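Local atomic coordinates of proton-dependent oligopeptide transporter family protein (Xanthomonas campestris, PDB entry 6EI3), a protein that probably couples proton movement to the uptake of peptides across the membrane, as a POT-family transporter of the major facilitator superfamily. Residues 21-35 with 43-55. Sequence-based numbering, arbitrary orientation.
Sequences MRNILVQFLITSLLL and RDAEAKHILHSFM. With 78M ((2S)-2,3-dihydroxypropyl(7Z)-pentadec-7-enoate), chain G.
One nitrogen of Arg43 holds two backbone carbonyls where helix 25-30 gives way to the following turn. Arg43 NH2 donates to Ile30 O at 2.9 Å and to Ser32 O at 3.2 Å, both bonds nearly straight, the first at 169°. Both oxygens lie in the guanidinium plane, yet they are met differently: the donor stands above the carbonyl plane of Ile30 but within that of Ser32. The arginine chain bends at chi3 (55°), which turns the guanidinium toward these carbonyls, while Leu35 CD1 lies over one face, offset toward its rim. Water 1 extends the grip, accepting from Arg43 NH1 and donating to Ser32 O and Leu35 O; Glu37 O is a further acceptor for NH1. One turn along, Glu46 OE2 accepts from water 2, which also donates to Leu34 O. OE2 also accepts from Gln36 N, and OE1 from Glu37 N. An arginine and a carboxylate of helix 40-60 thus hold the chain that follows helix 25-30.

The centre is apolar. Leu35 CD2 meets Ile50 CD1 at 3.5 Å, Leu29 CD1 reaches Ile50 CG2, and Val26 CG2 lies 3.7 Å from Leu51 CB. Val26 and Ala47 have CA atoms 5.7 Å apart, consistent with the small alanine side chain, whose CB points toward helix 25-30. At the far end, Met21 SD makes an oblique Met-aromatic contact with Phe54, 4.5 Å from the ring centroid, and Arg22 NH1 donates a weak bond to Met55 SD.

The segments 25-30 and 43-55 run roughly antiparallel, their axes at 141°; the second is part of helix 40-60. The monoacylglycerol 78M lies against Glu46, Ile50, Ser53 and Phe54; helix 100-117 packs on Ile50 and Phe54, helix 312-317 on Val26 and Ile30, and helix 430-456 on Met55.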
loop_
_atom_site.group_PDB
_atom_site.type_symbol
_atom_site.label_atom_id
_atom_site.label_comp_id
_atom_site.label_asym_id
_atom_site.label_seq_id
_atom_site.Cartn_x
_atom_site.Cartn_y
_atom_site.Cartn_z
ATOM N N MET A 21 -6.968 0.995 -14.281
ATOM C CA MET A 21 -8.294 0.841 -13.674
ATOM C C MET A 21 -8.422 1.600 -12.327
ATOM O O MET A 21 -9.427 2.266 -12.097
ATOM C CB MET A 21 -8.745 -0.645 -13.578
ATOM C CG MET A 21 -8.235 -1.450 -12.383
ATOM S SD MET A 21 -9.044 -1.188 -10.762
ATOM C CE MET A 21 -10.678 -0.972 -11.230
ATOM N N ARG A 22 -7.401 1.531 -11.466
ATOM C CA ARG A 22 -7.444 2.147 -10.132
ATOM C C ARG A 22 -7.617 3.683 -10.154
ATOM O O ARG A 22 -8.420 4.221 -9.378
ATOM C CB ARG A 22 -6.205 1.731 -9.341
ATOM C CG ARG A 22 -6.356 1.786 -7.815
ATOM C CD ARG A 22 -6.062 3.133 -7.186
ATOM N NE ARG A 22 -4.847 3.799 -7.676
ATOM C CZ ARG A 22 -3.639 3.679 -7.129
ATOM N NH1 ARG A 22 -3.445 2.865 -6.098
ATOM N NH2 ARG A 22 -2.616 4.361 -7.616
ATOM N N ASN A 23 -6.889 4.362 -11.064
ATOM C CA ASN A 23 -6.828 5.819 -11.204
ATOM C C ASN A 23 -8.062 6.437 -11.887
ATOM O O ASN A 23 -8.205 7.653 -11.841
ATOM C CB ASN A 23 -5.491 6.255 -11.893
ATOM C CG ASN A 23 -4.271 5.910 -11.052
ATOM O OD1 ASN A 23 -4.370 5.280 -9.997
ATOM N ND2 ASN A 23 -3.086 6.266 -11.505
ATOM N N ILE A 24 -8.992 5.621 -12.434
ATOM C CA ILE A 24 -10.258 6.157 -12.973
ATOM C C ILE A 24 -11.446 5.706 -12.130
ATOM O O ILE A 24 -12.566 6.137 -12.387
ATOM C CB ILE A 24 -10.523 5.854 -14.476
ATOM C CG1 ILE A 24 -10.492 4.342 -14.780
ATOM C CG2 ILE A 24 -9.597 6.627 -15.359
ATOM C CD1 ILE A 24 -11.510 3.864 -15.809
ATOM N N LEU A 25 -11.226 4.813 -11.161
ATOM C CA LEU A 25 -12.325 4.222 -10.395
ATOM C C LEU A 25 -13.267 5.250 -9.725
ATOM O O LEU A 25 -14.482 5.151 -9.898
ATOM C CB LEU A 25 -11.807 3.183 -9.363
ATOM C CG LEU A 25 -12.897 2.383 -8.576
ATOM C CD1 LEU A 25 -13.869 1.657 -9.545
ATOM C CD2 LEU A 25 -12.248 1.328 -7.658
ATOM N N VAL A 26 -12.723 6.207 -8.960
ATOM C CA VAL A 26 -13.527 7.223 -8.273
ATOM C C VAL A 26 -14.249 8.163 -9.274
ATOM O O VAL A 26 -15.444 8.417 -9.108
ATOM C CB VAL A 26 -12.687 7.969 -7.208
ATOM C CG1 VAL A 26 -13.435 9.174 -6.649
ATOM C CG2 VAL A 26 -12.357 7.023 -6.063
ATOM N N GLN A 27 -13.539 8.653 -10.321
ATOM C CA GLN A 27 -14.158 9.526 -11.315
ATOM C C GLN A 27 -15.276 8.782 -12.049
ATOM O O GLN A 27 -16.322 9.367 -12.316
ATOM C CB GLN A 27 -13.117 10.083 -12.298
ATOM C CG GLN A 27 -13.722 11.137 -13.257
ATOM C CD GLN A 27 -12.831 12.322 -13.530
ATOM O OE1 GLN A 27 -11.608 12.275 -13.366
ATOM N NE2 GLN A 27 -13.431 13.421 -13.971
ATOM N N PHE A 28 -15.083 7.483 -12.342
ATOM C CA PHE A 28 -16.160 6.709 -12.949
ATOM C C PHE A 28 -17.313 6.581 -11.923
ATOM O O PHE A 28 -18.470 6.797 -12.275
ATOM C CB PHE A 28 -15.685 5.279 -13.361
ATOM C CG PHE A 28 -16.852 4.321 -13.517
ATOM C CD1 PHE A 28 -17.760 4.468 -14.563
ATOM C CD2 PHE A 28 -17.075 3.312 -12.583
ATOM C CE1 PHE A 28 -18.873 3.624 -14.669
ATOM C CE2 PHE A 28 -18.183 2.466 -12.695
ATOM C CZ PHE A 28 -19.062 2.614 -13.744
ATOM N N LEU A 29 -16.997 6.178 -10.666
ATOM C CA LEU A 29 -18.056 5.929 -9.669
ATOM C C LEU A 29 -18.954 7.119 -9.346
ATOM O O LEU A 29 -20.162 6.948 -9.229
ATOM C CB LEU A 29 -17.475 5.356 -8.358
ATOM C CG LEU A 29 -17.018 3.873 -8.396
ATOM C CD1 LEU A 29 -16.233 3.534 -7.148
ATOM C CD2 LEU A 29 -18.211 2.909 -8.571
ATOM N N ILE A 30 -18.377 8.310 -9.190
ATOM C CA ILE A 30 -19.101 9.501 -8.726
ATOM C C ILE A 30 -20.251 9.932 -9.664
ATOM O O ILE A 30 -21.215 10.486 -9.165
ATOM C CB ILE A 30 -18.119 10.651 -8.375
ATOM C CG1 ILE A 30 -18.734 11.631 -7.346
ATOM C CG2 ILE A 30 -17.535 11.373 -9.600
ATOM C CD1 ILE A 30 -18.936 11.037 -5.949
ATOM N N THR A 31 -20.210 9.607 -10.969
ATOM C CA THR A 31 -21.306 9.953 -11.894
ATOM C C THR A 31 -22.080 8.713 -12.336
ATOM O O THR A 31 -22.916 8.793 -13.232
ATOM C CB THR A 31 -20.793 10.768 -13.101
ATOM O OG1 THR A 31 -19.759 10.034 -13.761
ATOM C CG2 THR A 31 -20.319 12.166 -12.707
ATOM N N SER A 32 -21.791 7.559 -11.716
ATOM C CA SER A 32 -22.442 6.302 -12.079
ATOM C C SER A 32 -23.747 6.079 -11.304
ATOM O O SER A 32 -24.032 6.790 -10.345
ATOM C CB SER A 32 -21.489 5.134 -11.829
ATOM O OG SER A 32 -21.441 4.806 -10.451
ATOM N N LEU A 33 -24.477 5.012 -11.670
ATOM C CA LEU A 33 -25.701 4.544 -11.007
ATOM C C LEU A 33 -25.365 3.441 -9.985
ATOM O O LEU A 33 -26.268 2.859 -9.387
ATOM C CB LEU A 33 -26.704 4.030 -12.059
ATOM C CG LEU A 33 -27.188 5.056 -13.106
ATOM C CD1 LEU A 33 -28.252 4.453 -14.008
ATOM C CD2 LEU A 33 -27.723 6.332 -12.446
ATOM N N LEU A 34 -24.060 3.201 -9.744
ATOM C CA LEU A 34 -23.594 2.157 -8.829
ATOM C C LEU A 34 -23.535 2.595 -7.363
ATOM O O LEU A 34 -23.424 1.726 -6.497
ATOM C CB LEU A 34 -22.237 1.562 -9.285
ATOM C CG LEU A 34 -22.176 0.992 -10.741
ATOM C CD1 LEU A 34 -20.837 0.314 -11.015
ATOM C CD2 LEU A 34 -23.303 0.001 -11.017
ATOM N N LEU A 35 -23.633 3.917 -7.078
ATOM C CA LEU A 35 -23.618 4.428 -5.698
ATOM C C LEU A 35 -25.042 4.493 -5.184
ATOM O O LEU A 35 -25.936 4.917 -5.912
ATOM C CB LEU A 35 -22.913 5.804 -5.579
ATOM C CG LEU A 35 -21.451 5.898 -6.075
ATOM C CD1 LEU A 35 -20.886 7.285 -5.851
ATOM C CD2 LEU A 35 -20.534 4.886 -5.367
ATOM N N ARG A 43 -22.128 10.676 -1.286
ATOM C CA ARG A 43 -21.654 9.970 -2.477
ATOM C C ARG A 43 -20.119 10.037 -2.548
ATOM O O ARG A 43 -19.498 9.058 -2.956
ATOM C CB ARG A 43 -22.306 10.503 -3.757
ATOM C CG ARG A 43 -23.810 10.237 -3.823
ATOM C CD ARG A 43 -24.455 10.859 -5.052
ATOM N NE ARG A 43 -23.809 10.439 -6.307
ATOM C CZ ARG A 43 -24.138 9.353 -6.997
ATOM N NH1 ARG A 43 -25.123 8.564 -6.581
ATOM N NH2 ARG A 43 -23.500 9.058 -8.124
ATOM N N ASP A 44 -19.509 11.170 -2.112
ATOM C CA ASP A 44 -18.044 11.295 -2.057
ATOM C C ASP A 44 -17.495 10.250 -1.089
ATOM O O ASP A 44 -16.506 9.591 -1.397
ATOM C CB ASP A 44 -17.608 12.693 -1.563
ATOM C CG ASP A 44 -17.776 13.819 -2.552
ATOM O OD1 ASP A 44 -17.985 13.532 -3.745
ATOM O OD2 ASP A 44 -17.700 14.997 -2.128
ATOM N N ALA A 45 -18.132 10.129 0.098
ATOM C CA ALA A 45 -17.729 9.158 1.120
ATOM C C ALA A 45 -17.881 7.725 0.593
ATOM O O ALA A 45 -16.983 6.906 0.784
ATOM C CB ALA A 45 -18.559 9.349 2.377
ATOM N N GLU A 46 -19.009 7.432 -0.086
ATOM C CA GLU A 46 -19.265 6.121 -0.667
ATOM C C GLU A 46 -18.227 5.752 -1.728
ATOM O O GLU A 46 -17.739 4.624 -1.708
ATOM C CB GLU A 46 -20.682 6.023 -1.216
ATOM C CG GLU A 46 -21.095 4.604 -1.582
ATOM C CD GLU A 46 -22.477 4.478 -2.185
ATOM O OE1 GLU A 46 -23.147 5.515 -2.383
ATOM O OE2 GLU A 46 -22.903 3.331 -2.439
ATOM N N ALA A 47 -17.860 6.698 -2.627
ATOM C CA ALA A 47 -16.852 6.425 -3.655
ATOM C C ALA A 47 -15.500 6.165 -3.007
ATOM O O ALA A 47 -14.832 5.220 -3.407
ATOM C CB ALA A 47 -16.760 7.570 -4.662
ATOM N N LYS A 48 -15.140 6.932 -1.938
ATOM C CA LYS A 48 -13.874 6.733 -1.198
ATOM C C LYS A 48 -13.892 5.348 -0.524
ATOM O O LYS A 48 -12.880 4.649 -0.524
ATOM C CB LYS A 48 -13.696 7.792 -0.108
ATOM C CG LYS A 48 -13.377 9.177 -0.612
ATOM C CD LYS A 48 -13.296 10.119 0.575
ATOM C CE LYS A 48 -13.356 11.554 0.141
ATOM N NZ LYS A 48 -13.212 12.460 1.313
ATOM N N HIS A 49 -15.053 4.968 0.043
ATOM C CA HIS A 49 -15.227 3.702 0.747
ATOM C C HIS A 49 -14.888 2.543 -0.152
ATOM O O HIS A 49 -14.125 1.689 0.260
ATOM C CB HIS A 49 -16.645 3.556 1.323
ATOM C CG HIS A 49 -16.681 2.611 2.476
ATOM N ND1 HIS A 49 -16.369 3.029 3.768
ATOM C CD2 HIS A 49 -16.878 1.273 2.483
ATOM C CE1 HIS A 49 -16.434 1.942 4.518
ATOM N NE2 HIS A 49 -16.720 0.859 3.786
ATOM N N ILE A 50 -15.396 2.552 -1.402
ATOM C CA ILE A 50 -15.124 1.520 -2.394
ATOM C C ILE A 50 -13.627 1.460 -2.790
ATOM O O ILE A 50 -13.044 0.373 -2.833
ATOM C CB ILE A 50 -16.063 1.708 -3.626
ATOM C CG1 ILE A 50 -17.541 1.525 -3.222
ATOM C CG2 ILE A 50 -15.680 0.742 -4.770
ATOM C CD1 ILE A 50 -18.572 2.204 -4.150
ATOM N N LEU A 51 -13.032 2.611 -3.139
ATOM C CA LEU A 51 -11.627 2.695 -3.567
ATOM C C LEU A 51 -10.687 2.189 -2.461
ATOM O O LEU A 51 -9.798 1.370 -2.715
ATOM C CB LEU A 51 -11.317 4.171 -3.941
ATOM C CG LEU A 51 -9.930 4.575 -4.529
ATOM C CD1 LEU A 51 -8.850 4.713 -3.438
ATOM C CD2 LEU A 51 -9.479 3.681 -5.683
ATOM N N HIS A 52 -10.873 2.703 -1.242
ATOM C CA HIS A 52 -10.015 2.357 -0.126
ATOM C C HIS A 52 -10.269 0.918 0.357
ATOM O O HIS A 52 -9.314 0.277 0.792
ATOM C CB HIS A 52 -10.115 3.431 0.977
ATOM C CG HIS A 52 -9.531 4.726 0.505
ATOM N ND1 HIS A 52 -8.155 4.901 0.397
ATOM C CD2 HIS A 52 -10.144 5.852 0.073
ATOM C CE1 HIS A 52 -7.982 6.095 -0.144
ATOM N NE2 HIS A 52 -9.144 6.719 -0.321
ATOM N N SER A 53 -11.503 0.374 0.186
ATOM C CA SER A 53 -11.776 -1.049 0.495
ATOM C C SER A 53 -11.025 -1.931 -0.523
ATOM O O SER A 53 -10.450 -2.956 -0.154
ATOM C CB SER A 53 -13.275 -1.352 0.424
ATOM O OG SER A 53 -13.912 -0.732 1.521
ATOM N N PHE A 54 -11.049 -1.527 -1.798
ATOM C CA PHE A 54 -10.317 -2.176 -2.896
ATOM C C PHE A 54 -8.785 -2.203 -2.590
ATOM O O PHE A 54 -8.158 -3.253 -2.710
ATOM C CB PHE A 54 -10.591 -1.431 -4.224
ATOM C CG PHE A 54 -9.744 -1.890 -5.381
ATOM C CD1 PHE A 54 -10.034 -3.079 -6.049
ATOM C CD2 PHE A 54 -8.660 -1.135 -5.810
ATOM C CE1 PHE A 54 -9.247 -3.503 -7.124
ATOM C CE2 PHE A 54 -7.857 -1.572 -6.869
ATOM C CZ PHE A 54 -8.153 -2.750 -7.516
ATOM N N MET A 55 -8.200 -1.038 -2.204
ATOM C CA MET A 55 -6.785 -0.914 -1.818
ATOM C C MET A 55 -6.459 -1.847 -0.630
ATOM O O MET A 55 -5.403 -2.480 -0.609
ATOM C CB MET A 55 -6.429 0.542 -1.500
ATOM C CG MET A 55 -6.379 1.445 -2.757
ATOM S SD MET A 55 -5.316 0.777 -4.082
ATOM C CE MET A 55 -3.729 1.003 -3.339
HETATM O O21 78M G . -21.335 1.613 2.168
HETATM C C20 78M G . -21.694 0.426 1.472
HETATM C C18 78M G . -20.687 0.119 0.387
HETATM O O19 78M G . -20.852 1.022 -0.710
HETATM C C17 78M G . -20.769 -1.308 -0.111
HETATM O O2 78M G . -19.419 -1.838 -0.117
HETATM C C1 78M G . -18.702 -1.755 -1.246
HETATM O O1 78M G . -19.051 -1.151 -2.222
HETATM C C2 78M G . -17.398 -2.483 -1.118
HETATM C C3 78M G . -16.901 -3.116 -2.409
HETATM C C4 78M G . -15.389 -3.128 -2.473
HETATM C C5 78M G . -14.797 -4.119 -3.451
HETATM C C6 78M G . -13.338 -4.461 -3.158
HETATM C C7 78M G . -13.182 -5.519 -2.114
HETATM C C8 78M G . -12.047 -6.036 -1.682
HETATM C C9 78M G . -11.903 -7.113 -0.654
HETATM C C10 78M G . -11.543 -6.588 0.729
HETATM C C11 78M G . -10.964 -7.646 1.656
HETATM C C12 78M G . -10.596 -7.094 3.015
HETATM C C13 78M G . -9.735 -7.993 3.878
HETATM C C15 78M G . -8.553 -8.206 6.101
HETATM C C14 78M G . -9.240 -7.289 5.124
HETATM O O HOH W 1 -25.585 6.346 -8.179
HETATM O O HOH W 2 -22.684 1.222 -3.982
#